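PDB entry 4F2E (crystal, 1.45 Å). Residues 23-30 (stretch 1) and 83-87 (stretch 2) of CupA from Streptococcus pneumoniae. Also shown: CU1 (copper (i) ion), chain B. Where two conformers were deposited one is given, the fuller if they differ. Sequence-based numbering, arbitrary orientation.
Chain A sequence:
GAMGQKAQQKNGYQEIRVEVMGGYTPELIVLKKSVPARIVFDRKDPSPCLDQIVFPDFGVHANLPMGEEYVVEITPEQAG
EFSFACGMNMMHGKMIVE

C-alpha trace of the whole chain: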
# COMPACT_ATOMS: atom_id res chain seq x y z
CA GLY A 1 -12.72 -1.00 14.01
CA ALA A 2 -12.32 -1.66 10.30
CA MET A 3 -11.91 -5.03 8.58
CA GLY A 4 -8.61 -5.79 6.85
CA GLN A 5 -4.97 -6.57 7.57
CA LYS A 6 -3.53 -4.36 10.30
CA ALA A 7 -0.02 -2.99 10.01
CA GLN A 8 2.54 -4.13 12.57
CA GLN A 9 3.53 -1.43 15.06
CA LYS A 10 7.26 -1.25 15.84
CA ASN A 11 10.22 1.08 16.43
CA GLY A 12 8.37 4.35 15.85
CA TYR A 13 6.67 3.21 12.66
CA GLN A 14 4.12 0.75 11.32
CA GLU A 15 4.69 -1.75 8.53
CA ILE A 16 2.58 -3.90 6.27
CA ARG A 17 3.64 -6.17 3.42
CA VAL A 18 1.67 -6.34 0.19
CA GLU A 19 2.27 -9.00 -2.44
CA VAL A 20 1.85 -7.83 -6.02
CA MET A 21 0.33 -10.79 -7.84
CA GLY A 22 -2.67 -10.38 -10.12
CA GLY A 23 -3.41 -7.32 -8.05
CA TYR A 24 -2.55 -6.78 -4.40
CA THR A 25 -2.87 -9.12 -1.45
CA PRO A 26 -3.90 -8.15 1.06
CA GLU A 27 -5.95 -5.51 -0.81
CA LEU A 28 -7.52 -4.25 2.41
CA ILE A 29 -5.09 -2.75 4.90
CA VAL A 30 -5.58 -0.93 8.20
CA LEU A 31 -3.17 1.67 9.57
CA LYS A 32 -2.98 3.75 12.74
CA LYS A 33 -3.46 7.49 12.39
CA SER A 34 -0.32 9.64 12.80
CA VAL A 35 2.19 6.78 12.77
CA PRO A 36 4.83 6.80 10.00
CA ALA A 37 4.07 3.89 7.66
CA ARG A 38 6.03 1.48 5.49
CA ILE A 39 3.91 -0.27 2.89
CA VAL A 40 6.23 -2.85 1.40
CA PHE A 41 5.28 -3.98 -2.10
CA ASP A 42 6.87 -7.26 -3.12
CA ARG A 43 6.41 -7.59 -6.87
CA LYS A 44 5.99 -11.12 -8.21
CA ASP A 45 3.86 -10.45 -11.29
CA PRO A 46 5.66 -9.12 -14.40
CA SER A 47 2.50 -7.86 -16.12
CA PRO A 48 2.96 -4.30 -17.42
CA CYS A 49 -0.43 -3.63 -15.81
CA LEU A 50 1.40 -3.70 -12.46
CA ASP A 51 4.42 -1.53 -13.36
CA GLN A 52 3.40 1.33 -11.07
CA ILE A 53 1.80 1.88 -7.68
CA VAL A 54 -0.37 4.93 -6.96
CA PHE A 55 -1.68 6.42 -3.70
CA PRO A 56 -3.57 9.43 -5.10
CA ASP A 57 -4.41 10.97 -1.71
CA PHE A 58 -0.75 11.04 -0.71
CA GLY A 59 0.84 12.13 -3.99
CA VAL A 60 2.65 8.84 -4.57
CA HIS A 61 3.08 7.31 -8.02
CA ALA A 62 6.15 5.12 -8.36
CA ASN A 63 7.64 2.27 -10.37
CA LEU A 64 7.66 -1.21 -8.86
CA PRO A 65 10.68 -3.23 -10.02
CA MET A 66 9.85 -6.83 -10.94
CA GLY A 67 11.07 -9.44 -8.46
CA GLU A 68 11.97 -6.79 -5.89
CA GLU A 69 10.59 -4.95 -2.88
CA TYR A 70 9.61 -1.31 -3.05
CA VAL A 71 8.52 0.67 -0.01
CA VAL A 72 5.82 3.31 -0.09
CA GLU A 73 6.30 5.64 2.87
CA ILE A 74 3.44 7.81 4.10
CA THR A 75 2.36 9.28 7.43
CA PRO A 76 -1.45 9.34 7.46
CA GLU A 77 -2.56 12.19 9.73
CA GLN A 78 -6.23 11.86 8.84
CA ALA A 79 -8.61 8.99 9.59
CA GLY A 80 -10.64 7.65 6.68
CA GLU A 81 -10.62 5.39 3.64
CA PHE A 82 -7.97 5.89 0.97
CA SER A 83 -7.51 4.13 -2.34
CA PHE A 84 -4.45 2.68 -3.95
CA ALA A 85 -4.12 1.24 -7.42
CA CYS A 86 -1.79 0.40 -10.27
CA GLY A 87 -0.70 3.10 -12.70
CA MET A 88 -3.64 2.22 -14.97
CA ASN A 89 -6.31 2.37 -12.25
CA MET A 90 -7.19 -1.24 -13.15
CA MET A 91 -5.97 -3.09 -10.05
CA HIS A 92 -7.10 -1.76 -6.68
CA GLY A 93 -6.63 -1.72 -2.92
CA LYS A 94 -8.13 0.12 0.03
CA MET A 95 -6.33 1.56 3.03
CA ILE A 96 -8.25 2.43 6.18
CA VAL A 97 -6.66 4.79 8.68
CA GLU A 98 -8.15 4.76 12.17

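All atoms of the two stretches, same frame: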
# COMPACT_ATOMS: atom_id res chain seq x y z
N GLY A 23 -2.83 -8.29 -8.96
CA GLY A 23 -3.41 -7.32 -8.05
C GLY A 23 -2.59 -7.28 -6.77
O GLY A 23 -1.39 -7.55 -6.79
N TYR A 24 -3.24 -6.96 -5.66
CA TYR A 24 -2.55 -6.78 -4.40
C TYR A 24 -3.18 -7.66 -3.35
O TYR A 24 -4.40 -7.73 -3.24
CB TYR A 24 -2.61 -5.31 -3.97
CG TYR A 24 -2.20 -4.39 -5.09
CD1 TYR A 24 -0.87 -4.33 -5.49
CD2 TYR A 24 -3.13 -3.64 -5.79
CE1 TYR A 24 -0.47 -3.52 -6.53
CE2 TYR A 24 -2.75 -2.82 -6.84
CZ TYR A 24 -1.41 -2.77 -7.21
OH TYR A 24 -1.01 -1.97 -8.25
N THR A 25 -2.36 -8.37 -2.58
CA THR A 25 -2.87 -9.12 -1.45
C THR A 25 -1.94 -8.95 -0.25
O THR A 25 -0.74 -9.16 -0.36
CB THR A 25 -3.11 -10.61 -1.79
OG1 THR A 25 -3.85 -11.23 -0.73
CG2 THR A 25 -1.79 -11.35 -1.99
N PRO A 26 -2.49 -8.52 0.89
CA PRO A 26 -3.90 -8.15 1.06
C PRO A 26 -4.25 -6.84 0.34
O PRO A 26 -3.39 -5.96 0.21
CB PRO A 26 -4.03 -7.97 2.57
CG PRO A 26 -2.67 -7.54 3.00
CD PRO A 26 -1.72 -8.31 2.12
N GLU A 27 -5.50 -6.71 -0.12
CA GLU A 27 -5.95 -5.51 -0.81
C GLU A 27 -6.78 -4.63 0.11
O GLU A 27 -7.34 -3.61 -0.31
CB GLU A 27 -6.74 -5.87 -2.07
CG GLU A 27 -8.04 -6.62 -1.80
CD GLU A 27 -8.77 -7.00 -3.07
OE1 GLU A 27 -8.12 -7.08 -4.14
OE2 GLU A 27 -9.99 -7.23 -3.01
N LEU A 28 -6.89 -5.05 1.37
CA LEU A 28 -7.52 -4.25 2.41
C LEU A 28 -6.52 -4.16 3.55
O LEU A 28 -6.14 -5.17 4.14
CB LEU A 28 -8.80 -4.92 2.91
CG LEU A 28 -10.00 -4.98 1.97
CD1 LEU A 28 -11.13 -5.77 2.60
CD2 LEU A 28 -10.48 -3.58 1.61
N ILE A 29 -6.07 -2.95 3.84
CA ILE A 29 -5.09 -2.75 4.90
C ILE A 29 -5.54 -1.68 5.88
O ILE A 29 -6.26 -0.75 5.51
CB ILE A 29 -3.69 -2.42 4.34
CG1 ILE A 29 -3.70 -1.09 3.58
CG2 ILE A 29 -3.21 -3.54 3.43
CD1 ILE A 29 -2.34 -0.70 3.02
N VAL A 30 -5.12 -1.82 7.13
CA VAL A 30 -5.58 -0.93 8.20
C VAL A 30 -4.39 -0.35 8.95
O VAL A 30 -3.58 -1.09 9.52
CB VAL A 30 -6.52 -1.67 9.18
CG1 VAL A 30 -7.03 -0.71 10.24
CG2 VAL A 30 -7.68 -2.31 8.43
N SER A 83 -7.71 5.12 -1.30
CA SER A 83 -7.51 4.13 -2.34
C SER A 83 -6.04 3.98 -2.70
O SER A 83 -5.25 4.90 -2.51
CB SER A 83 -8.29 4.52 -3.59
OG SER A 83 -7.74 5.69 -4.17
N PHE A 84 -5.68 2.81 -3.19
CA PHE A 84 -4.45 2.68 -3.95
C PHE A 84 -4.73 1.81 -5.16
O PHE A 84 -5.72 1.08 -5.20
CB PHE A 84 -3.25 2.21 -3.11
CG PHE A 84 -3.40 0.84 -2.47
CD1 PHE A 84 -2.95 -0.30 -3.12
CD2 PHE A 84 -3.94 0.71 -1.20
CE1 PHE A 84 -3.05 -1.54 -2.53
CE2 PHE A 84 -4.05 -0.53 -0.60
CZ PHE A 84 -3.60 -1.66 -1.26
N ALA A 85 -3.88 1.93 -6.17
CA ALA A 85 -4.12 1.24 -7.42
C ALA A 85 -2.86 1.20 -8.25
O ALA A 85 -1.86 1.84 -7.92
CB ALA A 85 -5.23 1.94 -8.20
N CYS A 86 -2.89 0.42 -9.32
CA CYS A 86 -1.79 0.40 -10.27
C CYS A 86 -1.82 1.70 -11.07
O CYS A 86 -2.75 2.50 -10.95
CB CYS A 86 -1.88 -0.80 -11.19
SG CYS A 86 -3.25 -0.69 -12.37
N GLY A 87 -0.80 1.90 -11.89
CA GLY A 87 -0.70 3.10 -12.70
C GLY A 87 -1.79 3.26 -13.74
O GLY A 87 -1.95 4.34 -14.31
CU CU1 B . -2.78 -2.28 -13.77

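Stretch 1 is interrupted strand. Tyr24 and Thr25 are extended, Pro26 and Glu27 form a break, and a second strand starts at Leu28. The peptide bond before Pro26 is cis. Gly23 precedes the first strand with phi/psi of 117/-151, where a CB would be jammed against the carbonyl O of the preceding residue. Stretch 2 is already in strand at Ser83 and leads to the loop residue Gly87.

The backbones stay well apart. The nearest CA atoms, Glu27 CA and Phe84 CA, are 8.9 Å from each other, too far for neighbouring strands of one sheet. No hydrogen bond crosses between the stretches. Contact rests mainly on side chains and buries 256 Å², both sides summed.

Phe84 is the centre of the contact. Its CA-to-CB bond points toward stretch 1, and those of Tyr24 and Ile29 point toward stretch 2. The edge of the Phe84 ring is directed at the face of the Tyr24 ring in an offset edge-to-face pair. The Tyr24 and Phe84 ring centroids are 5.6 Å apart and the planes meet at 61°. Such a pair sets slightly positive ring hydrogens near pi electrons. Its closest atoms are Tyr24 CD2 and Phe84 CE1, at 3.9 Å. Ile29 makes an apolar contact with the same phenyl ring, Ile29 CD1 lying 4.0 Å from Phe84 CE2. The backbone Glu27 O is 4.3 Å from Phe84 CZ, while the Glu27 side chain leads away.

The far end of Tyr24 reaches Cys86. Tyr24 OH lies 3.2 Å from Cys86 CA and 3.3 Å from Cys86 CB. Tyr24 OH is also 3.2 Å from Cys86 N, but the angle is poor and this is not a hydrogen bond. Cys86 SG binds the copper(I) ion CU1 at 2.2 Å, a soft thiolate-type ligand for a soft metal. Two further ligand atoms come from elsewhere in the structure.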